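PDB 3VRH: putative uncharacterized protein PH0300 from Pyrococcus horikoshii, which catalyses the ATP-dependent 2-thiolation of 5-methyluridine at position 54 in the T loop of tRNAs, a modification that stabilises tRNA at high temperature. Local coordinates for residues T245-N248 and F249-Y253. Numbering follows the deposited sequence.
Sequences TKFN and FVRGY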
loop_
_atom_site.group_PDB
_atom_site.type_symbol
_atom_site.label_atom_id
_atom_site.label_comp_id
_atom_site.label_asym_id
_atom_site.label_seq_id
_atom_site.Cartn_x
_atom_site.Cartn_y
_atom_site.Cartn_z
ATOM N N THR A 245 -4.966 11.573 -3.722
ATOM C CA THR A 245 -4.272 10.314 -3.449
ATOM C C THR A 245 -5.191 9.100 -3.560
ATOM O O THR A 245 -4.857 8.124 -4.244
ATOM C CB THR A 245 -3.589 10.344 -2.064
ATOM O OG1 THR A 245 -2.496 11.271 -2.091
ATOM C CG2 THR A 245 -3.062 8.960 -1.682
ATOM N N LYS A 246 -6.348 9.164 -2.905
ATOM C CA LYS A 246 -7.238 8.002 -2.852
ATOM C C LYS A 246 -7.714 7.613 -4.241
ATOM O O LYS A 246 -7.721 6.438 -4.611
ATOM C CB LYS A 246 -8.452 8.273 -1.962
ATOM C CG LYS A 246 -8.214 8.224 -0.464
ATOM C CD LYS A 246 -9.391 8.889 0.245
ATOM C CE LYS A 246 -9.176 9.036 1.737
ATOM N NZ LYS A 246 -10.181 9.970 2.355
ATOM N N PHE A 247 -8.135 8.613 -5.005
ATOM C CA PHE A 247 -8.676 8.374 -6.327
ATOM C C PHE A 247 -7.584 7.782 -7.217
ATOM O O PHE A 247 -7.803 6.806 -7.950
ATOM C CB PHE A 247 -9.184 9.689 -6.923
ATOM C CG PHE A 247 -9.760 9.543 -8.308
ATOM C CD1 PHE A 247 -8.949 9.643 -9.431
ATOM C CD2 PHE A 247 -11.119 9.281 -8.487
ATOM C CE1 PHE A 247 -9.475 9.492 -10.705
ATOM C CE2 PHE A 247 -11.650 9.137 -9.769
ATOM C CZ PHE A 247 -10.824 9.246 -10.876
ATOM N N ASN A 248 -6.410 8.401 -7.162
ATOM C CA ASN A 248 -5.263 7.992 -7.965
ATOM C C ASN A 248 -4.875 6.537 -7.687
ATOM O O ASN A 248 -4.618 5.765 -8.605
ATOM C CB ASN A 248 -4.096 8.957 -7.705
ATOM C CG ASN A 248 -2.874 8.642 -8.537
ATOM O OD1 ASN A 248 -2.934 8.590 -9.764
ATOM N ND2 ASN A 248 -1.751 8.444 -7.868
ATOM N N PHE A 249 -4.870 6.176 -6.407
ATOM C CA PHE A 249 -4.613 4.802 -5.975
ATOM C C PHE A 249 -5.576 3.799 -6.603
ATOM O O PHE A 249 -5.151 2.755 -7.128
ATOM C CB PHE A 249 -4.720 4.743 -4.447
ATOM C CG PHE A 249 -4.331 3.425 -3.848
ATOM C CD1 PHE A 249 -3.246 2.701 -4.352
ATOM C CD2 PHE A 249 -5.023 2.921 -2.739
ATOM C CE1 PHE A 249 -2.873 1.508 -3.775
ATOM C CE2 PHE A 249 -4.648 1.702 -2.155
ATOM C CZ PHE A 249 -3.568 1.007 -2.675
ATOM N N VAL A 250 -6.877 4.102 -6.556
ATOM C CA VAL A 250 -7.875 3.158 -7.064
ATOM C C VAL A 250 -7.809 3.066 -8.583
ATOM O O VAL A 250 -7.916 1.988 -9.150
ATOM C CB VAL A 250 -9.302 3.530 -6.614
ATOM C CG1 VAL A 250 -10.343 2.718 -7.377
ATOM C CG2 VAL A 250 -9.450 3.336 -5.100
ATOM N N ARG A 251 -7.629 4.210 -9.233
ATOM C CA ARG A 251 -7.498 4.260 -10.687
ATOM C C ARG A 251 -6.310 3.414 -11.120
ATOM O O ARG A 251 -6.422 2.567 -12.014
ATOM C CB ARG A 251 -7.332 5.713 -11.140
ATOM C CG ARG A 251 -7.007 5.919 -12.626
ATOM C CD ARG A 251 -6.695 7.414 -12.912
ATOM N NE ARG A 251 -6.323 7.653 -14.302
ATOM C CZ ARG A 251 -5.764 8.775 -14.761
ATOM N NH1 ARG A 251 -5.463 8.882 -16.055
ATOM N NH2 ARG A 251 -5.489 9.788 -13.939
ATOM N N GLY A 252 -5.178 3.606 -10.455
ATOM C CA GLY A 252 -4.011 2.811 -10.778
ATOM C C GLY A 252 -4.318 1.339 -10.592
ATOM O O GLY A 252 -3.931 0.513 -11.401
ATOM N N TYR A 253 -5.030 1.014 -9.521
ATOM C CA TYR A 253 -5.358 -0.377 -9.221
ATOM C C TYR A 253 -6.181 -1.056 -10.322
ATOM O O TYR A 253 -5.943 -2.228 -10.659
ATOM C CB TYR A 253 -6.119 -0.493 -7.894
ATOM C CG TYR A 253 -6.772 -1.848 -7.735
ATOM C CD1 TYR A 253 -6.007 -2.982 -7.517
ATOM C CD2 TYR A 253 -8.149 -1.991 -7.824
ATOM C CE1 TYR A 253 -6.588 -4.225 -7.387
ATOM C CE2 TYR A 253 -8.742 -3.215 -7.681
ATOM C CZ TYR A 253 -7.962 -4.331 -7.465
ATOM O OH TYR A 253 -8.566 -5.563 -7.333
#
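Phe247 and Arg251 sit one turn apart on the outer face of helix 245-256, and their side chains meet obliquely. The touch is made by an aliphatic carbon: Arg251 CD lies 4.1 Å from Phe247 CE1. The guanidinium group lies beyond the touching carbon, with its plane 57° from that of the ring. Phe247 has CG anti to its backbone N (chi1 180°), which swings the ring toward the following turn. Arg251 is extended from CG to NE, carrying its charged end away from the helix.

Beneath this pair the backbone is regular alpha helix. Arg251 N donates a hydrogen bond to Phe247 O at 2.9 Å, with an N-H...O angle of 168°. Phe249 N, Val250 N and Gly252 N repeat the i to i+4 pattern with the carbonyls of Thr245, Lys246 and Asn248. Phe249 CB rests 3.4 Å from Thr245 O, and Val250 CG2 lies 3.6 Å from Lys246 O. Both side chains are buried.

Lys246 NZ forms a salt bridge with Asp158 and a hydrogen bond with Asn236 OD1, tying this helix to helices 157-169 and 228-241. Phe249 packs on Leu164 and Ile168 of helix 157-169, and its ring meets Trp171 of the second subunit, the two rings nearly parallel. Helix 245-256 here packs against helices 157-169 and 228-241 of its own chain and also meets the second subunit of the homodimer.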